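Local coordinates for protein serine-pyruvate aminotransferase (agxt) (Sulfolobus solfataricus, PDB 3ZRP) that probably transfers amino groups from serine or alanine to pyruvate or glyoxylate, using a pyridoxal 5'-phosphate cofactor, at residues E35-A38 with Y39-G43. Residues are numbered along the deposited sequence; the frame is centred on the assembly and turned at random.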
ATOM      1  N   GLU A  35     -12.136 -14.805  -1.625  1.00 34.95           N
ATOM      2  CA  GLU A  35     -12.331 -15.609  -0.420  0.50 32.71           C
ATOM      3  C   GLU A  35     -11.374 -15.182   0.706  1.00 31.57           C
ATOM      4  O   GLU A  35     -11.753 -15.134   1.869  1.00 28.85           O
ATOM      5  CB  GLU A  35     -12.188 -17.101  -0.752  0.50 34.04           C
ATOM      6  CG  GLU A  35     -13.394 -17.698  -1.518  0.50 33.88           C
ATOM      7  CD  GLU A  35     -13.116 -19.082  -2.143  0.50 36.57           C
ATOM      8  OE1 GLU A  35     -12.112 -19.727  -1.777  0.50 35.09           O
ATOM      9  OE2 GLU A  35     -13.903 -19.530  -3.011  0.50 35.15           O
ATOM     10  N   ALA A  36     -10.132 -14.851   0.353  1.00 28.71           N
ATOM     11  CA  ALA A  36      -9.152 -14.444   1.363  1.00 29.67           C
ATOM     12  C   ALA A  36      -9.550 -13.085   1.951  1.00 25.46           C
ATOM     13  O   ALA A  36      -9.470 -12.864   3.163  1.00 27.86           O
ATOM     14  CB  ALA A  36      -7.734 -14.390   0.748  1.00 24.37           C
ATOM     15  N   LEU A  37     -10.022 -12.192   1.089  1.00 29.02           N
ATOM     16  CA  LEU A  37     -10.489 -10.879   1.514  1.00 27.12           C
ATOM     17  C   LEU A  37     -11.697 -11.004   2.431  1.00 30.45           C
ATOM     18  O   LEU A  37     -11.719 -10.400   3.493  1.00 31.89           O
ATOM     19  CB  LEU A  37     -10.807  -9.981   0.315  1.00 28.03           C
ATOM     20  CG  LEU A  37     -11.303  -8.550   0.633  1.00 29.86           C
ATOM     21  CD1 LEU A  37     -10.419  -7.831   1.643  1.00 24.69           C
ATOM     22  CD2 LEU A  37     -11.422  -7.688  -0.637  1.00 27.52           C
ATOM     23  N   ALA A  38     -12.693 -11.794   2.026  1.00 31.29           N
ATOM     24  CA  ALA A  38     -13.880 -12.028   2.859  1.00 28.25           C
ATOM     25  C   ALA A  38     -13.512 -12.603   4.228  1.00 27.06           C
ATOM     26  O   ALA A  38     -14.049 -12.185   5.269  1.00 28.85           O
ATOM     27  CB  ALA A  38     -14.877 -12.963   2.139  1.00 33.58           C
ATOM     28  N   TYR A  39     -12.604 -13.568   4.219  1.00 26.29           N
ATOM     29  CA  TYR A  39     -12.155 -14.190   5.447  1.00 30.15           C
ATOM     30  C   TYR A  39     -11.433 -13.200   6.378  1.00 29.35           C
ATOM     31  O   TYR A  39     -11.626 -13.217   7.600  1.00 31.36           O
ATOM     32  CB  TYR A  39     -11.290 -15.416   5.145  1.00 31.34           C
ATOM     33  CG  TYR A  39     -10.922 -16.180   6.387  1.00 33.95           C
ATOM     34  CD1 TYR A  39     -11.759 -17.205   6.875  1.00 32.61           C
ATOM     35  CD2 TYR A  39      -9.771 -15.863   7.109  1.00 27.02           C
ATOM     36  CE1 TYR A  39     -11.423 -17.917   8.036  1.00 38.16           C
ATOM     37  CE2 TYR A  39      -9.434 -16.560   8.261  1.00 34.53           C
ATOM     38  CZ  TYR A  39     -10.268 -17.582   8.724  1.00 38.16           C
ATOM     39  OH  TYR A  39      -9.930 -18.258   9.872  1.00 43.19           O
ATOM     40  N   SER A  40     -10.585 -12.346   5.805  1.00 31.34           N
ATOM     41  CA  SER A  40      -9.892 -11.335   6.606  1.00 23.37           C
ATOM     42  C   SER A  40     -10.860 -10.316   7.191  1.00 25.71           C
ATOM     43  O   SER A  40     -10.717  -9.905   8.350  1.00 26.02           O
ATOM     44  CB  SER A  40      -8.785 -10.653   5.770  1.00 21.69           C
ATOM     45  OG  SER A  40      -7.848 -11.619   5.366  1.00 23.78           O
ATOM     46  N   LEU A  41     -11.849  -9.914   6.391  1.00 26.96           N
ATOM     47  CA  LEU A  41     -12.873  -9.012   6.859  1.00 30.94           C
ATOM     48  C   LEU A  41     -13.589  -9.583   8.096  1.00 30.06           C
ATOM     49  O   LEU A  41     -13.782  -8.866   9.088  1.00 30.03           O
ATOM     50  CB  LEU A  41     -13.850  -8.655   5.729  1.00 27.86           C
ATOM     51  CG  LEU A  41     -13.253  -7.838   4.575  1.00 26.17           C
ATOM     52  CD1 LEU A  41     -14.235  -7.705   3.465  1.00 26.27           C
ATOM     53  CD2 LEU A  41     -12.795  -6.440   5.044  1.00 24.81           C
ATOM     54  N   LYS A  42     -13.944 -10.872   8.054  1.00 32.93           N
ATOM     55  CA  LYS A  42     -14.570 -11.528   9.222  1.00 34.77           C
ATOM     56  C   LYS A  42     -13.628 -11.602  10.415  1.00 33.51           C
ATOM     57  O   LYS A  42     -14.048 -11.390  11.559  1.00 31.03           O
ATOM     58  CB  LYS A  42     -15.081 -12.937   8.873  1.00 38.47           C
ATOM     59  CG  LYS A  42     -16.202 -12.906   7.888  1.00 38.10           C
ATOM     60  CD  LYS A  42     -16.684 -14.295   7.540  1.00 47.23           C
ATOM     61  CE  LYS A  42     -17.338 -14.305   6.159  1.00 48.67           C
ATOM     62  NZ  LYS A  42     -18.559 -13.457   6.092  1.00 48.48           N
ATOM     63  N   GLY A  43     -12.354 -11.871  10.118  1.00 28.83           N
ATOM     64  CA  GLY A  43     -11.299 -11.936  11.107  1.00 30.80           C
ATOM     65  C   GLY A  43     -11.107 -10.628  11.837  1.00 31.11           C
ATOM     66  O   GLY A  43     -10.834 -10.643  13.041  1.00 33.45           O
TER
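A36 and S40, like L37 and L41, meet as i to i+4 neighbours within helix 31-48, so the contact is local, one turn of helix upon the next. Four consecutive backbone bonds establish this, from Y39 N to E35 O, S40 N to A36 O, L41 N to L37 O and K42 N to A38 O, all with N-H...O angles above 155°. The carbonyl of A36 has two donors: S40 N at 2.9 Å from A36 O, and the hydroxyl S40 OG at 3.0 Å from A36 O. They approach from opposite faces of the carbonyl plane, the hydroxyl tilted 34° from it. S40 turns OG anti to its own carbonyl carbon (chi1 -61°), which directs the hydroxyl back along the helix; such a bond to the carbonyl four residues earlier is a familiar way for a buried serine to be satisfied inside an alpha-helix. With alanine in place of S40, A36 O would keep the amide but lose its side-chain donor, which would probably weaken the tie between the two turns. On an adjoining face, L37 and L41 meet obliquely, L37 CD1 lying 4.1 Å from L41 CG. The aliphatic chain of K42 runs past the carbonyl of A38, with K42 CG 3.5 Å from A38 O. Both leucines and S40 rest on I58 of strand 55-60, the outermost strand, within this chain, of the seven-stranded sheet; the leucines also touch M230 of helix 223-234, while A36, Y39 and S40 pack against helix 246-262.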